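2-dehydro-3-deoxy-D-arabinonate dehydratase (Sulfolobus solfataricus, PDB 2Q18) catalyses the removal of water from 2-dehydro-3-deoxy-D-arabinonate to give 2,5-dioxopentanoate, as a homotetramer using magnesium or calcium in a pentose oxidation pathway. Local coordinates at residues G80-E84 against V224-R230; I233-I237 against I251-G255; V111-I115 against Y239-D243; I208-I212 against A257-G261. One frame throughout, in Å; residues are numbered along the deposited sequence.

Interaction 1: residues G80-E84 against V224-R230; sequences GISYE and VNTNKMR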
loop_
_atom_site.group_PDB
_atom_site.type_symbol
_atom_site.label_atom_id
_atom_site.label_comp_id
_atom_site.label_asym_id
_atom_site.label_seq_id
_atom_site.Cartn_x
_atom_site.Cartn_y
_atom_site.Cartn_z
ATOM N N GLY A 80 -28.486 -22.299 13.339
ATOM C CA GLY A 80 -29.128 -22.633 14.601
ATOM C C GLY A 80 -30.096 -23.775 14.408
ATOM O O GLY A 80 -30.387 -24.166 13.268
ATOM N N ILE A 81 -30.597 -24.300 15.526
ATOM C CA ILE A 81 -31.545 -25.424 15.535
ATOM C C ILE A 81 -30.966 -26.605 14.750
ATOM O O ILE A 81 -31.636 -27.205 13.906
ATOM C CB ILE A 81 -32.950 -25.008 15.002
ATOM C CG1 ILE A 81 -33.290 -23.576 15.433
ATOM C CG2 ILE A 81 -34.027 -25.984 15.497
ATOM C CD1 ILE A 81 -34.255 -22.858 14.507
ATOM N N SER A 82 -29.707 -26.921 15.038
ATOM C CA SER A 82 -28.978 -27.957 14.315
ATOM C C SER A 82 -28.816 -29.240 15.129
ATOM O O SER A 82 -28.346 -30.257 14.612
ATOM C CB SER A 82 -27.605 -27.431 13.893
ATOM O OG SER A 82 -26.845 -27.064 15.029
ATOM N N TYR A 83 -29.206 -29.182 16.400
ATOM C CA TYR A 83 -29.068 -30.314 17.309
ATOM C C TYR A 83 -30.410 -30.984 17.587
ATOM O O TYR A 83 -31.460 -30.342 17.501
ATOM C CB TYR A 83 -28.432 -29.860 18.626
ATOM C CG TYR A 83 -26.933 -29.646 18.563
ATOM C CD1 TYR A 83 -26.393 -28.471 18.031
ATOM C CD2 TYR A 83 -26.056 -30.612 19.057
ATOM C CE1 TYR A 83 -25.013 -28.270 17.980
ATOM C CE2 TYR A 83 -24.674 -30.418 19.020
ATOM C CZ TYR A 83 -24.161 -29.245 18.477
ATOM O OH TYR A 83 -22.799 -29.055 18.436
ATOM N N GLU A 84 -30.353 -32.271 17.933
ATOM C CA GLU A 84 -31.533 -33.083 18.261
ATOM C C GLU A 84 -32.543 -32.368 19.157
ATOM O O GLU A 84 -32.168 -31.691 20.114
ATOM C CB GLU A 84 -31.098 -34.396 18.918
ATOM C CG GLU A 84 -30.876 -35.546 17.945
ATOM C CD GLU A 84 -32.135 -36.370 17.717
ATOM O OE1 GLU A 84 -32.681 -36.914 18.706
ATOM O OE2 GLU A 84 -32.574 -36.483 16.550
ATOM N N VAL A 224 -22.332 -31.087 25.912
ATOM C CA VAL A 224 -22.987 -31.870 24.873
ATOM C C VAL A 224 -21.912 -32.393 23.921
ATOM O O VAL A 224 -20.854 -31.770 23.761
ATOM C CB VAL A 224 -24.072 -31.043 24.117
ATOM C CG1 VAL A 224 -23.435 -29.999 23.181
ATOM C CG2 VAL A 224 -25.021 -31.959 23.348
ATOM N N ASN A 225 -22.170 -33.551 23.321
ATOM C CA ASN A 225 -21.285 -34.088 22.300
ATOM C C ASN A 225 -21.833 -33.749 20.919
ATOM O O ASN A 225 -23.049 -33.698 20.728
ATOM C CB ASN A 225 -21.112 -35.600 22.464
ATOM C CG ASN A 225 -19.968 -36.152 21.633
ATOM O OD1 ASN A 225 -20.080 -36.290 20.413
ATOM N ND2 ASN A 225 -18.862 -36.477 22.290
ATOM N N THR A 226 -20.934 -33.513 19.965
ATOM C CA THR A 226 -21.334 -33.165 18.596
ATOM C C THR A 226 -22.007 -34.325 17.848
ATOM O O THR A 226 -22.505 -34.135 16.730
ATOM C CB THR A 226 -20.154 -32.620 17.755
ATOM O OG1 THR A 226 -19.065 -33.550 17.787
ATOM C CG2 THR A 226 -19.687 -31.263 18.277
ATOM N N ASN A 227 -22.030 -35.512 18.459
ATOM C CA ASN A 227 -22.808 -36.634 17.915
ATOM C C ASN A 227 -24.316 -36.402 18.023
ATOM O O ASN A 227 -25.111 -37.163 17.474
ATOM C CB ASN A 227 -22.388 -37.988 18.523
ATOM C CG ASN A 227 -22.639 -38.082 20.028
ATOM O OD1 ASN A 227 -23.613 -37.544 20.553
ATOM N ND2 ASN A 227 -21.759 -38.795 20.721
ATOM N N LYS A 228 -24.691 -35.334 18.725
ATOM C CA LYS A 228 -26.086 -34.920 18.843
ATOM C C LYS A 228 -26.492 -33.916 17.761
ATOM O O LYS A 228 -27.663 -33.534 17.677
ATOM C CB LYS A 228 -26.354 -34.336 20.237
ATOM C CG LYS A 228 -26.013 -35.282 21.388
ATOM C CD LYS A 228 -27.109 -36.321 21.638
ATOM C CE LYS A 228 -26.532 -37.646 22.152
ATOM N NZ LYS A 228 -25.380 -37.503 23.103
ATOM N N MET A 229 -25.533 -33.483 16.941
ATOM C CA MET A 229 -25.843 -32.586 15.827
ATOM C C MET A 229 -26.598 -33.360 14.748
ATOM O O MET A 229 -26.130 -34.393 14.265
ATOM C CB MET A 229 -24.580 -31.931 15.252
ATOM C CG MET A 229 -24.844 -30.589 14.547
ATOM S SD MET A 229 -23.444 -29.897 13.616
ATOM C CE MET A 229 -22.160 -29.902 14.868
ATOM N N ARG A 230 -27.774 -32.853 14.398
ATOM C CA ARG A 230 -28.663 -33.515 13.450
ATOM C C ARG A 230 -28.524 -32.895 12.059
ATOM O O ARG A 230 -28.467 -33.606 11.054
ATOM C CB ARG A 230 -30.107 -33.435 13.953
ATOM C CG ARG A 230 -31.135 -34.119 13.067
ATOM C CD ARG A 230 -32.498 -34.110 13.733
ATOM N NE ARG A 230 -33.598 -34.215 12.774
ATOM C CZ ARG A 230 -34.171 -33.178 12.165
ATOM N NH1 ARG A 230 -33.748 -31.937 12.395
ATOM N NH2 ARG A 230 -35.169 -33.380 11.315
#
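At the substrate site, the loop that carries the substrate-binding residue Ile81 is pinned by a single beta bridge, in which Tyr83 pairs with Met229. Two backbone bonds make the bridge. Arg230 N donates to Ser82 O at 2.7 Å, and Glu84 N reaches Lys228 O at 3.0 Å with an N-H...O angle of 169°. Tyr83 lays its ring across the turn 224-230. Met229 covers one face, with CG 4.2 Å from the ring centroid and 12° off the normal, a CH-pi contact. Its SD lies obliquely, in a Met-aromatic contact. Lys228 CB sits at the ring edge, and Tyr83 OH ends 3.8 Å from Thr226 CG2. Asn225 OD1 accepts from Asn227 N in an Asx turn. Ser82 OG bonds to Thr254 O. An alanine at Tyr83 would strip the cover from Met229 and is likely to leave a gap between the loop and the turn. Glu84 OE2 and Arg230 NE stay 4.5 Å apart, beyond a salt bridge, while Arg230 NH1 bonds to Tyr108 O and the guanidinium makes a cation-pi contact with Tyr108. Backbone bonds and ring packing therefore hold this loop, with charge attraction probably a minor aid.

Interaction 2: residues I233-I237 against I251-G255; sequences IEEQI and ILTTG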
loop_
_atom_site.group_PDB
_atom_site.type_symbol
_atom_site.label_atom_id
_atom_site.label_comp_id
_atom_site.label_asym_id
_atom_site.label_seq_id
_atom_site.Cartn_x
_atom_site.Cartn_y
_atom_site.Cartn_z
ATOM N N ILE A 233 -22.850 -30.233 8.980
ATOM C CA ILE A 233 -22.107 -29.033 8.589
ATOM C C ILE A 233 -22.099 -28.832 7.070
ATOM O O ILE A 233 -22.308 -27.718 6.590
ATOM C CB ILE A 233 -20.660 -29.061 9.154
ATOM C CG1 ILE A 233 -20.698 -29.128 10.688
ATOM C CG2 ILE A 233 -19.859 -27.848 8.666
ATOM C CD1 ILE A 233 -19.385 -29.532 11.332
ATOM N N GLU A 234 -21.860 -29.918 6.335
ATOM C CA GLU A 234 -21.912 -29.941 4.868
ATOM C C GLU A 234 -23.183 -29.274 4.329
ATOM O O GLU A 234 -23.119 -28.467 3.404
ATOM C CB GLU A 234 -21.801 -31.392 4.376
ATOM C CG GLU A 234 -22.024 -31.615 2.880
ATOM C CD GLU A 234 -22.099 -33.100 2.501
ATOM O OE1 GLU A 234 -22.557 -33.923 3.332
ATOM O OE2 GLU A 234 -21.706 -33.444 1.362
ATOM N N GLU A 235 -24.326 -29.601 4.930
ATOM C CA GLU A 235 -25.607 -29.026 4.532
ATOM C C GLU A 235 -25.697 -27.545 4.899
ATOM O O GLU A 235 -26.251 -26.744 4.139
ATOM C CB GLU A 235 -26.765 -29.800 5.167
ATOM C CG GLU A 235 -28.145 -29.379 4.670
ATOM C CD GLU A 235 -29.285 -30.101 5.375
ATOM O OE1 GLU A 235 -29.074 -31.222 5.893
ATOM O OE2 GLU A 235 -30.403 -29.541 5.412
ATOM N N GLN A 236 -25.157 -27.187 6.065
ATOM C CA GLN A 236 -25.132 -25.790 6.494
ATOM C C GLN A 236 -24.324 -24.951 5.504
ATOM O O GLN A 236 -24.752 -23.863 5.118
ATOM C CB GLN A 236 -24.550 -25.649 7.903
ATOM C CG GLN A 236 -25.307 -26.417 8.990
ATOM C CD GLN A 236 -24.736 -26.169 10.379
ATOM O OE1 GLN A 236 -23.895 -25.288 10.571
ATOM N NE2 GLN A 236 -25.196 -26.942 11.355
ATOM N N ILE A 237 -23.167 -25.472 5.098
ATOM C CA ILE A 237 -22.305 -24.802 4.120
ATOM C C ILE A 237 -23.021 -24.654 2.772
ATOM O O ILE A 237 -22.991 -23.578 2.172
ATOM C CB ILE A 237 -20.949 -25.532 3.935
ATOM C CG1 ILE A 237 -20.164 -25.561 5.254
ATOM C CG2 ILE A 237 -20.121 -24.862 2.831
ATOM C CD1 ILE A 237 -18.927 -26.445 5.224
ATOM N N ILE A 251 -16.023 -17.587 8.611
ATOM C CA ILE A 251 -16.345 -18.543 9.664
ATOM C C ILE A 251 -17.839 -18.828 9.701
ATOM O O ILE A 251 -18.662 -17.911 9.683
ATOM C CB ILE A 251 -15.828 -18.088 11.057
ATOM C CG1 ILE A 251 -14.295 -18.072 11.069
ATOM C CG2 ILE A 251 -16.354 -19.019 12.159
ATOM C CD1 ILE A 251 -13.680 -17.493 12.346
ATOM N N LEU A 252 -18.175 -20.115 9.729
ATOM C CA LEU A 252 -19.544 -20.552 9.956
ATOM C C LEU A 252 -19.620 -21.291 11.284
ATOM O O LEU A 252 -18.934 -22.294 11.488
ATOM C CB LEU A 252 -20.036 -21.458 8.818
ATOM C CG LEU A 252 -21.378 -22.175 9.020
ATOM C CD1 LEU A 252 -22.561 -21.202 9.051
ATOM C CD2 LEU A 252 -21.584 -23.228 7.943
ATOM N N THR A 253 -20.456 -20.785 12.181
ATOM C CA THR A 253 -20.666 -21.429 13.469
ATOM C C THR A 253 -21.929 -22.303 13.413
ATOM O O THR A 253 -22.960 -21.894 12.876
ATOM C CB THR A 253 -20.638 -20.410 14.646
ATOM O OG1 THR A 253 -20.692 -21.110 15.894
ATOM C CG2 THR A 253 -21.774 -19.390 14.560
ATOM N N THR A 254 -21.828 -23.517 13.947
ATOM C CA THR A 254 -22.746 -24.597 13.569
ATOM C C THR A 254 -23.940 -24.875 14.499
ATOM O O THR A 254 -24.541 -25.955 14.437
ATOM C CB THR A 254 -21.968 -25.902 13.305
ATOM O OG1 THR A 254 -21.327 -26.330 14.511
ATOM C CG2 THR A 254 -20.908 -25.686 12.218
ATOM N N GLY A 255 -24.300 -23.900 15.332
ATOM C CA GLY A 255 -25.423 -24.049 16.269
ATOM C C GLY A 255 -25.002 -24.555 17.641
ATOM O O GLY A 255 -23.861 -24.983 17.830
#
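Gln236 sets CG beside its own backbone N (chi1 -59°) and then runs extended (chi2 -176°), which carries its amide from the helix across to the backbone of Thr254. Thr254 turns CG2 away from its carbonyl carbon, beside its own backbone N, with chi1 63° for OG1, and this methyl faces the helix. The two side chains meet at about a right angle. Gln236 NE2 gives a weak hydrogen bond to Thr254 O at 3.3 Å. The same nitrogen also bonds to Arg231 O, so the amide nitrogen has two carbonyl partners. Gln236 OE1 lies 3.3 Å from Thr254 CA and packs against CB and CG2 of that threonine. The hydroxyl of Thr254 pairs with Leu146 O.

The rest is apolar. Thr254 CG2 also touches Ile233 CG1 at 3.8 Å. Further along, Leu252 CD2 touches both Gln236 CB and Ile237 CG1, at 3.8 Å from each. Ile233 and Ile237, one helical turn apart, also rest on Ile156, so the helix lies over strands 250-253 and 156-167. The axes of helix 233-237 and strand 251-253 pass 10.0 Å apart.

Thr253 points away from the helix, and its hydroxyl bonds to Glu145, a magnesium ligand. One side of the strand thus serves the metal site while the other carries the helix. All six touching residues are buried. The hold on NE2 by Arg231 O and, weakly, by Thr254 O probably fixes the turn of the amide, while OE1 is buried against Thr254 carbons with no polar partner in the model.

Interaction 3: residues V111-I115 against Y239-D243; sequences VRPEI and YLIRD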
loop_
_atom_site.group_PDB
_atom_site.type_symbol
_atom_site.label_atom_id
_atom_site.label_comp_id
_atom_site.label_asym_id
_atom_site.label_seq_id
_atom_site.Cartn_x
_atom_site.Cartn_y
_atom_site.Cartn_z
ATOM N N VAL A 111 -36.601 -28.805 5.165
ATOM C CA VAL A 111 -35.408 -29.093 4.363
ATOM C C VAL A 111 -34.375 -27.962 4.477
ATOM O O VAL A 111 -33.174 -28.220 4.480
ATOM C CB VAL A 111 -35.728 -29.412 2.859
ATOM C CG1 VAL A 111 -36.645 -30.640 2.737
ATOM C CG2 VAL A 111 -36.341 -28.217 2.144
ATOM N N ARG A 112 -34.861 -26.726 4.582
ATOM C CA ARG A 112 -34.004 -25.539 4.644
ATOM C C ARG A 112 -33.606 -25.203 6.085
ATOM O O ARG A 112 -34.470 -24.892 6.910
ATOM C CB ARG A 112 -34.695 -24.329 3.996
ATOM C CG ARG A 112 -33.826 -23.063 3.963
ATOM C CD ARG A 112 -34.553 -21.868 3.349
ATOM N NE ARG A 112 -34.966 -22.131 1.970
ATOM C CZ ARG A 112 -34.193 -21.978 0.897
ATOM N NH1 ARG A 112 -34.679 -22.253 -0.308
ATOM N NH2 ARG A 112 -32.941 -21.549 1.016
ATOM N N PRO A 113 -32.296 -25.255 6.386
ATOM C CA PRO A 113 -31.805 -24.887 7.715
ATOM C C PRO A 113 -31.814 -23.374 7.929
ATOM O O PRO A 113 -31.941 -22.610 6.966
ATOM C CB PRO A 113 -30.366 -25.410 7.709
ATOM C CG PRO A 113 -29.951 -25.333 6.280
ATOM C CD PRO A 113 -31.198 -25.669 5.491
ATOM N N GLU A 114 -31.687 -22.950 9.185
ATOM C CA GLU A 114 -31.535 -21.537 9.497
ATOM C C GLU A 114 -30.089 -21.106 9.259
ATOM O O GLU A 114 -29.154 -21.756 9.730
ATOM C CB GLU A 114 -31.930 -21.255 10.945
ATOM C CG GLU A 114 -31.859 -19.779 11.321
ATOM C CD GLU A 114 -31.818 -19.551 12.816
ATOM O OE1 GLU A 114 -31.349 -20.445 13.545
ATOM O OE2 GLU A 114 -32.254 -18.471 13.258
ATOM N N ILE A 115 -29.923 -20.017 8.511
ATOM C CA ILE A 115 -28.614 -19.406 8.259
ATOM C C ILE A 115 -28.763 -17.907 8.493
ATOM O O ILE A 115 -29.667 -17.281 7.938
ATOM C CB ILE A 115 -28.138 -19.651 6.791
ATOM C CG1 ILE A 115 -27.894 -21.144 6.504
ATOM C CG2 ILE A 115 -26.903 -18.801 6.441
ATOM C CD1 ILE A 115 -26.722 -21.784 7.250
ATOM N N TYR A 239 -26.226 -24.353 2.061
ATOM C CA TYR A 239 -27.211 -23.271 2.087
ATOM C C TYR A 239 -26.590 -21.889 2.321
ATOM O O TYR A 239 -27.144 -20.879 1.880
ATOM C CB TYR A 239 -28.325 -23.565 3.099
ATOM C CG TYR A 239 -29.337 -24.571 2.586
ATOM C CD1 TYR A 239 -29.081 -25.944 2.648
ATOM C CD2 TYR A 239 -30.540 -24.149 2.020
ATOM C CE1 TYR A 239 -30.010 -26.871 2.166
ATOM C CE2 TYR A 239 -31.474 -25.068 1.535
ATOM C CZ TYR A 239 -31.201 -26.423 1.611
ATOM O OH TYR A 239 -32.119 -27.329 1.129
ATOM N N LEU A 240 -25.447 -21.853 3.006
ATOM C CA LEU A 240 -24.706 -20.606 3.207
ATOM C C LEU A 240 -24.225 -20.012 1.880
ATOM O O LEU A 240 -24.428 -18.825 1.618
ATOM C CB LEU A 240 -23.507 -20.816 4.148
ATOM C CG LEU A 240 -22.499 -19.657 4.249
ATOM C CD1 LEU A 240 -23.168 -18.384 4.753
ATOM C CD2 LEU A 240 -21.303 -20.021 5.124
ATOM N N ILE A 241 -23.593 -20.844 1.055
ATOM C CA ILE A 241 -22.933 -20.367 -0.164
ATOM C C ILE A 241 -23.847 -20.287 -1.390
ATOM O O ILE A 241 -23.448 -19.743 -2.425
ATOM C CB ILE A 241 -21.643 -21.179 -0.491
ATOM C CG1 ILE A 241 -21.978 -22.618 -0.909
ATOM C CG2 ILE A 241 -20.676 -21.139 0.696
ATOM C CD1 ILE A 241 -20.789 -23.403 -1.460
ATOM N N ARG A 242 -25.070 -20.804 -1.269
ATOM C CA ARG A 242 -26.029 -20.784 -2.378
ATOM C C ARG A 242 -26.350 -19.360 -2.820
ATOM O O ARG A 242 -26.933 -18.586 -2.055
ATOM C CB ARG A 242 -27.320 -21.517 -2.008
ATOM C CG ARG A 242 -28.342 -21.550 -3.142
ATOM C CD ARG A 242 -29.591 -22.308 -2.754
ATOM N NE ARG A 242 -29.351 -23.747 -2.635
ATOM C CZ ARG A 242 -30.288 -24.633 -2.307
ATOM N NH1 ARG A 242 -31.530 -24.232 -2.057
ATOM N NH2 ARG A 242 -29.980 -25.919 -2.223
ATOM N N ASP A 243 -25.965 -19.033 -4.056
ATOM C CA ASP A 243 -26.155 -17.699 -4.640
ATOM C C ASP A 243 -25.534 -16.586 -3.787
ATOM O O ASP A 243 -25.901 -15.414 -3.902
ATOM C CB ASP A 243 -27.645 -17.429 -4.899
ATOM C CG ASP A 243 -28.267 -18.448 -5.847
ATOM O OD1 ASP A 243 -27.569 -18.906 -6.779
ATOM O OD2 ASP A 243 -29.451 -18.789 -5.657
#
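Tyr239 presses one face of its ring onto Pro113, whose CD stands 3.5 Å from the ring centroid and 10° off the normal. This is a CH-pi contact over the middle of the ring. Pro113 CG lies beside CD over the same face, near Tyr239 CG and CD1. On the opposite face is the Arg242 guanidinium, with NH2 4.0 Å above the ring plane and offset toward the rim.

Arg112 approaches from a third side. Its chain starts anti to the backbone N (chi1 -177°) and bends at chi3, which brings NH2 to the ring edge, 3.7 Å from Tyr239 CD2. The guanidinium and the ring stand 89° apart, so the ring edge meets the flat face of the guanidinium. The aliphatic part of Arg112 also packs here, through CG at 3.9 Å from Tyr239 CE2. Tyr239 OH lies 3.6 Å from Val111 O. Next along the chain, Ile115 touches Tyr239 CB through CG1, and its CG2 meets Leu240 CD1 at 4.1 Å.

The two arginines come close, with Arg112 NH1 4.1 Å from Arg242 NH1. Both nitrogens make salt bridges to Asp136 of the second subunit, whose carboxylate probably balances the paired charge. Further bonds run to that subunit from Arg112 O to Tyr177 and from Asp243 to Ser135.

Here the end of helix 233-241 packs on the lead-in to strand 114-119. Together they form a patch of the subunit interface in this homotetramer of the FAH family, built from the Tyr239-Pro113 CH-pi contact and two arginines sharing Asp136 of the second subunit.

Interaction 4: residues I208-I212 against A257-G261; sequences ITLKI and AIVPG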
loop_
_atom_site.group_PDB
_atom_site.type_symbol
_atom_site.label_atom_id
_atom_site.label_comp_id
_atom_site.label_asym_id
_atom_site.label_seq_id
_atom_site.Cartn_x
_atom_site.Cartn_y
_atom_site.Cartn_z
ATOM N N ILE A 208 -18.312 -30.654 23.928
ATOM C CA ILE A 208 -18.371 -29.210 24.129
ATOM C C ILE A 208 -18.840 -28.957 25.556
ATOM O O ILE A 208 -19.881 -29.471 25.966
ATOM C CB ILE A 208 -19.333 -28.516 23.126
ATOM C CG1 ILE A 208 -18.939 -28.843 21.677
ATOM C CG2 ILE A 208 -19.379 -26.996 23.374
ATOM C CD1 ILE A 208 -19.883 -28.279 20.624
ATOM N N THR A 209 -18.063 -28.184 26.312
ATOM C CA THR A 209 -18.417 -27.855 27.691
ATOM C C THR A 209 -18.455 -26.347 27.874
ATOM O O THR A 209 -17.496 -25.654 27.528
ATOM C CB THR A 209 -17.417 -28.471 28.701
ATOM O OG1 THR A 209 -17.258 -29.870 28.429
ATOM C CG2 THR A 209 -17.895 -28.277 30.145
ATOM N N LEU A 210 -19.573 -25.850 28.401
ATOM C CA LEU A 210 -19.714 -24.447 28.771
ATOM C C LEU A 210 -19.679 -24.268 30.290
ATOM O O LEU A 210 -20.333 -25.015 31.028
ATOM C CB LEU A 210 -21.020 -23.863 28.217
ATOM C CG LEU A 210 -21.489 -22.493 28.736
ATOM C CD1 LEU A 210 -20.574 -21.359 28.273
ATOM C CD2 LEU A 210 -22.929 -22.208 28.336
ATOM N N LYS A 211 -18.918 -23.270 30.736
ATOM C CA LYS A 211 -18.922 -22.830 32.127
ATOM C C LYS A 211 -19.069 -21.319 32.182
ATOM O O LYS A 211 -18.372 -20.590 31.467
ATOM C CB LYS A 211 -17.634 -23.243 32.842
ATOM C CG LYS A 211 -17.553 -24.719 33.176
ATOM C CD LYS A 211 -16.139 -25.149 33.558
ATOM C CE LYS A 211 -15.718 -24.612 34.917
ATOM N NZ LYS A 211 -14.398 -25.173 35.341
ATOM N N ILE A 212 -19.998 -20.856 33.012
ATOM C CA ILE A 212 -20.099 -19.443 33.340
ATOM C C ILE A 212 -19.639 -19.282 34.787
ATOM O O ILE A 212 -20.240 -19.843 35.709
ATOM C CB ILE A 212 -21.531 -18.899 33.157
ATOM C CG1 ILE A 212 -22.022 -19.161 31.719
ATOM C CG2 ILE A 212 -21.581 -17.408 33.510
ATOM C CD1 ILE A 212 -23.525 -18.963 31.502
ATOM N N ALA A 257 -26.263 -26.767 21.458
ATOM C CA ALA A 257 -27.184 -27.604 22.230
ATOM C C ALA A 257 -27.098 -27.326 23.734
ATOM O O ALA A 257 -27.806 -27.958 24.521
ATOM C CB ALA A 257 -26.930 -29.071 21.950
ATOM N N ILE A 258 -26.227 -26.397 24.132
ATOM C CA ILE A 258 -26.112 -26.005 25.539
ATOM C C ILE A 258 -26.797 -24.661 25.761
ATOM O O ILE A 258 -26.325 -23.613 25.299
ATOM C CB ILE A 258 -24.641 -25.977 26.038
ATOM C CG1 ILE A 258 -23.966 -27.327 25.790
ATOM C CG2 ILE A 258 -24.582 -25.618 27.532
ATOM C CD1 ILE A 258 -22.446 -27.282 25.789
ATOM N N VAL A 259 -27.930 -24.710 26.457
ATOM C CA VAL A 259 -28.768 -23.539 26.661
ATOM C C VAL A 259 -29.069 -23.364 28.155
ATOM O O VAL A 259 -29.937 -24.054 28.698
ATOM C CB VAL A 259 -30.103 -23.641 25.858
ATOM C CG1 VAL A 259 -30.921 -22.369 26.004
ATOM C CG2 VAL A 259 -29.839 -23.935 24.378
ATOM N N PRO A 260 -28.337 -22.453 28.829
ATOM C CA PRO A 260 -28.645 -22.113 30.222
ATOM C C PRO A 260 -30.075 -21.597 30.389
ATOM O O PRO A 260 -30.712 -21.188 29.408
ATOM C CB PRO A 260 -27.636 -21.004 30.539
ATOM C CG PRO A 260 -26.506 -21.238 29.594
ATOM C CD PRO A 260 -27.162 -21.713 28.334
ATOM N N GLY A 261 -30.568 -21.625 31.627
ATOM C CA GLY A 261 -31.934 -21.218 31.927
ATOM C C GLY A 261 -32.141 -19.720 31.884
ATOM O O GLY A 261 -31.194 -18.955 31.681
#
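Apolar packing carries this contact. Ile258 is the main residue on the loop side, and its two branches divide the work. Ile258 CD1 lies 3.9 Å from Ile208 CG2. Ile258 CG2 lies 3.9 Å from Leu210 CD2. With CG1 beside the backbone N (chi1 -55°), the ethyl arm runs toward Ile208 while the methyl faces Leu210. Pro260 makes the second anchor. Its CG meets Leu210 CD2 tip to tip at 3.9 Å, and it lies 4.2 Å from Ile212 CD1. Leu210 thus touches both loop residues through one methyl. Being every second residue, Ile208, Leu210 and Ile212 share one face of the strand, turned toward the loop.

One approach involves the backbone. Ile258 CD1 comes to 3.4 Å from Ile208 O, a packing contact.

Within the loop, Ile258 N bonds to the hydroxyl of Thr256, a substrate-binding residue. A glycine in place of Ile258 would remove both branches and would probably open a gap over Ile208 and Leu210, freeing the chain next to Thr256 to shift.

Pro144 of strand 140-150 touches Ile208, Leu210 and Ile258 together, and Phe220 of strand 217-225 adds to the cluster. The loop after strand 250-253 therefore lies against one face of the five-stranded mixed sheet that includes 207-214, as part of the hydrophobic core of an FAH-family fold beside the active site.

Overall arrangement
From the N terminus, the loop after strand 76-80 comes first, and interaction 1 joins it to the end of strand 217-225, closing a long loop. Segment 111-115 follows, and interaction 3 ties it to helix 233-241, so the two closures cross. Strand 207-214 opens interaction 4, which crosses both and closes at 257-261. Interaction 2 is nested inside it and starts after interaction 1 has closed. Interactions 2 and 3 share helix 233-241, with centres 9 Å apart, and their segments cross. Interaction 1 touches all the others, and interactions 3 and 4 do not meet. The five-stranded sheet, helix 233-241, strand 250-253 and the Ile81 loop are thereby tied together.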